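Polycyclic ketone monooxygenase (Myceliophthora thermophila, PDB 5MQ6) uses FAD and NADPH to insert one oxygen atom next to a ketone carbonyl, giving esters or lactones, and is particularly active on polycyclic ketones. Local coordinates at residues A[579-582]-A[583-586]; A[435-439]-A[440-444]; A[171-174]-A[175-178]. One frame throughout, in Å; residues are numbered along the deposited sequence.

Interaction 1: residues A[579-582]-A[583-586]; sequences WSFE and IMKH
E582, near the end of helix 573-585, reaches K585 and H586, three and four residues ahead, so one carboxylate serves two partners. The helix backbone sets the spacing. The amides of I583, M584 and K585 bond to the carbonyls of W579, S580 and F581, the regular i to i+4 pattern.

The E582 chain leaves with CG anti to the backbone N (chi1 176°) and bends at chi2, which brings the carboxylate back along the helix toward its C-terminal end. The two oxygens divide the work. OE1 of E582 forms a salt bridge with NZ of K585 at 2.8 Å, met on the syn side and close to the carboxylate plane. OE2 of E582 accepts a hydrogen bond from NE2 of H586 at 2.9 Å. That bond lies in the imidazole plane but reaches OE2 from above the carboxylate plane; the two planes are 67° apart. The other ring nitrogen, ND1 of H586, bonds to OG of S627, so the ring is fixed at both nitrogens.

On another side of the helix, the M584 side chain runs beside that of F581 and covers one ring face. This is a Met-aromatic contact. SD of M584 lies 4.0 Å from the centroid of the F581 ring. Its methyl CE sits over the ring centre as a CH-pi contact.

W579 and I583 make a looser apolar pair. CD1 of I583 meets the indole obliquely, 4.1 Å from CE2 of W579, while the indole N-H is used by the carbonyl of Q534.

A water donates to OE2 of E582 at 2.7 Å and accepts a weak bond from NZ of K585.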
loop_
_atom_site.group_PDB
_atom_site.type_symbol
_atom_site.label_atom_id
_atom_site.label_comp_id
_atom_site.label_asym_id
_atom_site.label_seq_id
_atom_site.Cartn_x
_atom_site.Cartn_y
_atom_site.Cartn_z
ATOM N N TRP A 579 6.637 24.349 -2.795
ATOM C CA TRP A 579 6.965 22.935 -2.843
ATOM C C TRP A 579 6.101 22.333 -3.982
ATOM O O TRP A 579 6.586 21.545 -4.822
ATOM C CB TRP A 579 6.682 22.296 -1.450
ATOM C CG TRP A 579 6.954 20.812 -1.494
ATOM C CD1 TRP A 579 6.081 19.844 -1.523
ATOM C CD2 TRP A 579 8.240 20.228 -1.616
ATOM N NE1 TRP A 579 6.738 18.619 -1.635
ATOM C CE2 TRP A 579 8.072 18.853 -1.715
ATOM C CE3 TRP A 579 9.530 20.752 -1.652
ATOM C CZ2 TRP A 579 9.107 17.999 -1.845
ATOM C CZ3 TRP A 579 10.584 19.891 -1.806
ATOM C CH2 TRP A 579 10.371 18.532 -1.853
ATOM N N SER A 580 4.833 22.817 -4.057
ATOM C CA SER A 580 3.888 22.380 -5.069
ATOM C C SER A 580 4.336 22.737 -6.496
ATOM O O SER A 580 4.191 21.885 -7.394
ATOM C CB SER A 580 2.430 22.793 -4.757
ATOM O OG SER A 580 2.068 22.557 -3.430
ATOM N N PHE A 581 4.936 23.928 -6.688
ATOM C CA PHE A 581 5.551 24.279 -7.973
ATOM C C PHE A 581 6.791 23.416 -8.203
ATOM O O PHE A 581 7.084 23.038 -9.323
ATOM C CB PHE A 581 5.803 25.790 -8.119
ATOM C CG PHE A 581 4.580 26.542 -8.533
ATOM C CD1 PHE A 581 3.570 26.758 -7.621
ATOM C CD2 PHE A 581 4.367 26.888 -9.878
ATOM C CE1 PHE A 581 2.376 27.360 -7.992
ATOM C CE2 PHE A 581 3.173 27.515 -10.274
ATOM C CZ PHE A 581 2.160 27.744 -9.332
ATOM N N GLU A 582 7.524 23.059 -7.152
ATOM C CA GLU A 582 8.605 22.056 -7.331
ATOM C C GLU A 582 8.028 20.751 -7.905
ATOM O O GLU A 582 8.579 20.219 -8.880
ATOM C CB GLU A 582 9.431 21.824 -6.073
ATOM C CG GLU A 582 10.490 20.778 -6.100
ATOM C CD GLU A 582 11.661 21.121 -7.040
ATOM O OE1 GLU A 582 11.779 22.274 -7.496
ATOM O OE2 GLU A 582 12.492 20.195 -7.305
ATOM N N ILE A 583 6.930 20.262 -7.335
ATOM C CA ILE A 583 6.379 19.005 -7.766
ATOM C C ILE A 583 5.972 19.112 -9.286
ATOM O O ILE A 583 6.257 18.171 -10.082
ATOM C CB ILE A 583 5.193 18.594 -6.889
ATOM C CG1 ILE A 583 5.669 18.310 -5.409
ATOM C CG2 ILE A 583 4.373 17.464 -7.579
ATOM C CD1 ILE A 583 6.668 17.155 -5.227
ATOM N N MET A 584 5.373 20.233 -9.674
ATOM C CA MET A 584 4.935 20.466 -11.069
ATOM C C MET A 584 6.108 20.346 -12.029
ATOM O O MET A 584 5.993 19.729 -13.103
ATOM C CB MET A 584 4.364 21.838 -11.230
ATOM C CG MET A 584 3.003 22.026 -10.606
ATOM S SD MET A 584 2.506 23.774 -10.833
ATOM C CE MET A 584 1.268 23.971 -9.605
ATOM N N LYS A 585 7.275 20.844 -11.589
ATOM C CA LYS A 585 8.496 20.755 -12.392
ATOM C C LYS A 585 8.902 19.286 -12.728
ATOM O O LYS A 585 9.630 19.023 -13.693
ATOM C CB LYS A 585 9.562 21.477 -11.625
ATOM C CG LYS A 585 10.870 21.595 -12.312
ATOM C CD LYS A 585 11.746 22.573 -11.579
ATOM C CE LYS A 585 12.604 21.907 -10.592
ATOM N NZ LYS A 585 13.241 22.989 -9.794
ATOM N N HIS A 586 8.479 18.346 -11.887
ATOM C CA HIS A 586 8.832 16.941 -12.050
ATOM C C HIS A 586 7.821 16.075 -12.820
ATOM O O HIS A 586 8.086 14.871 -13.022
ATOM C CB HIS A 586 9.041 16.336 -10.651
ATOM C CG HIS A 586 10.273 16.817 -9.977
ATOM N ND1 HIS A 586 11.448 16.121 -10.006
ATOM C CD2 HIS A 586 10.529 17.946 -9.270
ATOM C CE1 HIS A 586 12.365 16.776 -9.310
ATOM N NE2 HIS A 586 11.845 17.918 -8.897
HETATM O O HOH W 1 14.878 20.364 -8.595
#

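Interaction 2: residues A[435-439]-A[440-444]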
loop_
_atom_site.group_PDB
_atom_site.type_symbol
_atom_site.label_atom_id
_atom_site.label_comp_id
_atom_site.label_asym_id
_atom_site.label_seq_id
_atom_site.Cartn_x
_atom_site.Cartn_y
_atom_site.Cartn_z
ATOM N N GLN A 435 3.042 -22.835 -12.570
ATOM C CA GLN A 435 3.080 -24.311 -12.551
ATOM C C GLN A 435 1.714 -24.854 -12.159
ATOM O O GLN A 435 1.386 -25.949 -12.547
ATOM C CB GLN A 435 4.063 -24.866 -11.477
ATOM C CG GLN A 435 5.591 -24.659 -11.626
ATOM C CD GLN A 435 6.066 -23.186 -11.456
ATOM O OE1 GLN A 435 5.280 -22.263 -11.136
ATOM N NE2 GLN A 435 7.359 -22.976 -11.660
ATOM N N THR A 436 0.971 -24.116 -11.308
ATOM C CA THR A 436 -0.376 -24.500 -10.828
ATOM C C THR A 436 -1.360 -24.691 -11.937
ATOM O O THR A 436 -2.195 -25.644 -11.895
ATOM C CB THR A 436 -0.951 -23.467 -9.821
ATOM O OG1 THR A 436 -0.034 -23.353 -8.749
ATOM C CG2 THR A 436 -2.273 -23.892 -9.244
ATOM N N PHE A 437 -1.244 -23.865 -12.981
ATOM C CA PHE A 437 -2.098 -24.060 -14.142
ATOM C C PHE A 437 -1.718 -25.318 -14.964
ATOM O O PHE A 437 -2.379 -25.622 -15.942
ATOM C CB PHE A 437 -2.122 -22.857 -15.033
ATOM C CG PHE A 437 -2.665 -21.646 -14.379
ATOM C CD1 PHE A 437 -1.864 -20.878 -13.583
ATOM C CD2 PHE A 437 -3.987 -21.295 -14.535
ATOM C CE1 PHE A 437 -2.351 -19.769 -12.915
ATOM C CE2 PHE A 437 -4.505 -20.186 -13.897
ATOM C CZ PHE A 437 -3.682 -19.439 -13.057
ATOM N N ASN A 438 -0.669 -26.060 -14.582
ATOM C CA ASN A 438 -0.444 -27.361 -15.219
ATOM C C ASN A 438 -1.221 -28.450 -14.565
ATOM O O ASN A 438 -1.131 -29.553 -15.036
ATOM C CB ASN A 438 1.016 -27.690 -15.260
ATOM C CG ASN A 438 1.750 -26.743 -16.137
ATOM O OD1 ASN A 438 1.181 -26.221 -17.074
ATOM N ND2 ASN A 438 3.026 -26.497 -15.831
ATOM N N LEU A 439 -1.980 -28.152 -13.503
ATOM C CA LEU A 439 -2.734 -29.151 -12.800
ATOM C C LEU A 439 -4.116 -29.308 -13.432
ATOM O O LEU A 439 -4.731 -28.342 -13.924
ATOM C CB LEU A 439 -2.907 -28.754 -11.314
ATOM C CG LEU A 439 -1.643 -28.678 -10.494
ATOM C CD1 LEU A 439 -1.885 -27.951 -9.149
ATOM C CD2 LEU A 439 -1.112 -30.071 -10.236
ATOM N N PRO A 440 -4.631 -30.529 -13.437
ATOM C CA PRO A 440 -5.887 -30.848 -14.161
ATOM C C PRO A 440 -7.110 -30.239 -13.584
ATOM O O PRO A 440 -8.097 -29.945 -14.313
ATOM C CB PRO A 440 -6.049 -32.321 -13.943
ATOM C CG PRO A 440 -4.748 -32.796 -13.499
ATOM C CD PRO A 440 -4.093 -31.694 -12.736
ATOM N N ASN A 441 -7.088 -30.089 -12.264
ATOM C CA ASN A 441 -8.223 -29.447 -11.564
ATOM C C ASN A 441 -8.249 -27.908 -11.621
ATOM O O ASN A 441 -9.160 -27.305 -11.053
ATOM C CB ASN A 441 -8.320 -29.918 -10.101
ATOM C CG ASN A 441 -7.143 -29.483 -9.241
ATOM O OD1 ASN A 441 -5.985 -29.565 -9.650
ATOM N ND2 ASN A 441 -7.435 -29.080 -8.007
ATOM N N VAL A 442 -7.293 -27.275 -12.305
ATOM C CA VAL A 442 -7.221 -25.812 -12.369
ATOM C C VAL A 442 -7.546 -25.276 -13.756
ATOM O O VAL A 442 -6.930 -25.711 -14.772
ATOM C CB VAL A 442 -5.818 -25.343 -11.932
ATOM C CG1 VAL A 442 -5.587 -23.794 -12.122
ATOM C CG2 VAL A 442 -5.488 -25.874 -10.518
ATOM N N HIS A 443 -8.486 -24.326 -13.801
ATOM C CA HIS A 443 -8.944 -23.746 -15.049
ATOM C C HIS A 443 -8.856 -22.254 -15.062
ATOM O O HIS A 443 -9.473 -21.584 -14.284
ATOM C CB HIS A 443 -10.396 -24.150 -15.256
ATOM C CG HIS A 443 -10.638 -25.590 -14.914
ATOM N ND1 HIS A 443 -10.173 -26.633 -15.696
ATOM C CD2 HIS A 443 -11.207 -26.152 -13.826
ATOM C CE1 HIS A 443 -10.486 -27.775 -15.122
ATOM N NE2 HIS A 443 -11.109 -27.514 -13.981
ATOM N N LEU A 444 -8.071 -21.721 -15.966
ATOM C CA LEU A 444 -8.028 -20.311 -16.192
ATOM C C LEU A 444 -9.251 -19.918 -16.990
ATOM O O LEU A 444 -9.520 -20.475 -17.995
ATOM C CB LEU A 444 -6.731 -19.894 -16.901
ATOM C CG LEU A 444 -6.630 -18.365 -17.187
ATOM C CD1 LEU A 444 -6.635 -17.496 -15.919
ATOM C CD2 LEU A 444 -5.414 -18.043 -18.016
HETATM O O HOH W 2 -4.521 -24.488 -16.060
#
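The backbone of L439 and V442 closes a type I beta turn, with N of V442 bonded to O of L439 at 3.2 Å. A first type I turn, T436 to L439, comes just before it. The two turns, sharing L439, carry the chain from helix 433-436 into strand 442-446.

V442 points back at the residues of the first turn. Its CG1, anti to the backbone N (chi1 173°), comes within 3.8 Å of CD2 of F437, and the two side chains cross at about a right angle. The other methyl, CG2 of V442, lies 3.9 Å from CB of L439 and also touches the methyl of T436. Two residues on, CB of L444 meets the F437 ring obliquely, 3.8 Å from CE2 of F437. V442 and L444 therefore both pack on this phenyl ring. A water also donates to O of V442, at 3.0 Å.

Helix 279-289 packs on T436 and V442, and helix 410-416 covers F437 and L444. Strand 442-446 is an outermost strand of the five-stranded parallel sheet and pairs with strand 294-299 through the backbone of H443.

Interaction 3: residues A[171-174]-A[175-178]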
loop_
_atom_site.group_PDB
_atom_site.type_symbol
_atom_site.label_atom_id
_atom_site.label_comp_id
_atom_site.label_asym_id
_atom_site.label_seq_id
_atom_site.Cartn_x
_atom_site.Cartn_y
_atom_site.Cartn_z
ATOM N N TRP A 171 8.379 -1.594 23.011
ATOM C CA TRP A 171 8.253 -0.175 23.377
ATOM C C TRP A 171 7.067 0.108 24.227
ATOM O O TRP A 171 6.683 1.263 24.364
ATOM C CB TRP A 171 8.314 0.740 22.129
ATOM C CG TRP A 171 9.714 0.935 21.641
ATOM C CD1 TRP A 171 10.509 1.939 21.972
ATOM C CD2 TRP A 171 10.473 0.103 20.731
ATOM N NE1 TRP A 171 11.702 1.833 21.329
ATOM C CE2 TRP A 171 11.721 0.705 20.577
ATOM C CE3 TRP A 171 10.219 -1.076 20.076
ATOM C CZ2 TRP A 171 12.730 0.194 19.749
ATOM C CZ3 TRP A 171 11.242 -1.623 19.188
ATOM C CH2 TRP A 171 12.466 -1.012 19.079
ATOM N N LYS A 172 6.497 -0.939 24.828
ATOM C CA LYS A 172 5.428 -0.828 25.793
ATOM C C LYS A 172 4.260 -0.062 25.305
ATOM O O LYS A 172 3.774 0.843 25.917
ATOM C CB LYS A 172 6.014 -0.291 27.112
ATOM C CG LYS A 172 7.265 -1.135 27.445
ATOM C CD LYS A 172 7.841 -0.940 28.824
ATOM C CE LYS A 172 8.500 0.421 28.919
ATOM N NZ LYS A 172 9.712 0.645 28.096
ATOM N N LEU A 173 3.735 -0.520 24.197
ATOM C CA LEU A 173 2.639 0.153 23.550
ATOM C C LEU A 173 1.318 -0.492 23.773
ATOM O O LEU A 173 0.317 0.056 23.359
ATOM C CB LEU A 173 2.945 0.278 22.037
ATOM C CG LEU A 173 4.198 1.015 21.670
ATOM C CD1 LEU A 173 4.402 1.061 20.148
ATOM C CD2 LEU A 173 4.046 2.423 22.109
ATOM N N HIS A 174 1.278 -1.657 24.427
ATOM C CA HIS A 174 0.027 -2.365 24.568
ATOM C C HIS A 174 -1.088 -1.640 25.267
ATOM O O HIS A 174 -2.239 -1.874 24.979
ATOM C CB HIS A 174 0.223 -3.728 25.224
ATOM C CG HIS A 174 0.948 -4.689 24.335
ATOM N ND1 HIS A 174 0.340 -5.298 23.251
ATOM C CD2 HIS A 174 2.247 -5.045 24.279
ATOM C CE1 HIS A 174 1.210 -6.087 22.645
ATOM N NE2 HIS A 174 2.383 -5.919 23.218
ATOM N N ASP A 175 -0.759 -0.808 26.220
ATOM C CA ASP A 175 -1.755 -0.056 26.988
ATOM C C ASP A 175 -1.856 1.328 26.388
ATOM O O ASP A 175 -2.304 2.216 27.066
ATOM C CB ASP A 175 -1.192 0.085 28.422
ATOM C CG ASP A 175 0.277 0.704 28.407
ATOM O OD1 ASP A 175 1.047 0.486 27.389
ATOM O OD2 ASP A 175 0.667 1.403 29.398
ATOM N N LYS A 176 -1.385 1.569 25.157
ATOM C CA LYS A 176 -1.551 2.885 24.512
ATOM C C LYS A 176 -2.268 2.836 23.142
ATOM O O LYS A 176 -2.052 3.660 22.258
ATOM C CB LYS A 176 -0.171 3.447 24.396
ATOM C CG LYS A 176 0.510 3.666 25.782
ATOM C CD LYS A 176 1.892 4.219 25.565
ATOM C CE LYS A 176 2.526 4.721 26.883
ATOM N NZ LYS A 176 3.504 3.795 27.335
ATOM N N ALA A 177 -3.119 1.864 22.999
ATOM C CA ALA A 177 -3.858 1.617 21.802
ATOM C C ALA A 177 -5.342 1.409 22.016
ATOM O O ALA A 177 -5.786 0.758 22.906
ATOM C CB ALA A 177 -3.271 0.417 21.105
ATOM N N LEU A 178 -6.110 1.967 21.113
ATOM C CA LEU A 178 -7.491 1.807 21.052
ATOM C C LEU A 178 -7.835 1.108 19.721
ATOM O O LEU A 178 -7.703 1.670 18.635
ATOM C CB LEU A 178 -8.155 3.156 21.188
ATOM C CG LEU A 178 -9.642 3.195 20.910
ATOM C CD1 LEU A 178 -10.416 2.318 21.963
ATOM C CD2 LEU A 178 -10.077 4.631 20.851
HETATM O O HOH W 3 5.693 3.661 25.602
#
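K176 returns to the backbone of K172 and L173 in a type I beta turn, L173 to K176, that follows a Schellman motif. The motif ends helix 157-170: N of L173 bonds to O of A168 and N of K172 to O of T169. K172, with its positive phi, is the C-prime residue.

The turn is closed by the amide of K176, which donates to O of L173 at 2.9 Å.

NE2 of H174 is hydrogen-bonded to OG1 of T169, in helix 157-170, and the imidazole meets the ring of F118 at about a right angle. Beyond the turn, strand 177-178 joins the sheet of the FAD-binding region beside strand 109-112.

The K176 side chain uses a second acceptor. Its chain runs extended until it bends at chi4, and NZ of K176 then makes a weak bond of 3.3 Å to O of K172.

D175 turns its carboxylate to the same region. CG of D175 sits between the backbone N and the carbonyl carbon (chi1 53°), which carries OD1 back over the turn. OD1 of D175 and O of K172 are both acceptors, so their approach is no hydrogen bond.

A water gives NZ of K176 a closer partner. The ammonium group is thus met by the K172 carbonyl and, through the water, by that of W171, just past the helix end. The water accepts from NZ of K176 at 2.8 Å and donates to O of W171 at 2.9 Å.

How the interactions relate
The three contacts are separate and follow in the chain order interaction 3, interaction 2, interaction 1. Centres of interactions 1 and 2 are about 49 Å apart, on opposite sides of the chain's centre. Interaction 3 is about 39 Å from interaction 1 and about 46 Å from interaction 2, centre to centre. Interactions 2 and 3 each lead into a strand of a different nucleotide-binding sheet. The side chain of L444 is about 10 Å from the bound NADPH and about 5 Å from that of T277, which binds NADPH. That of A177 is about 11 Å from the FAD and about 7 Å from that of D113, which binds FAD. Interaction 1 lies away from these sites.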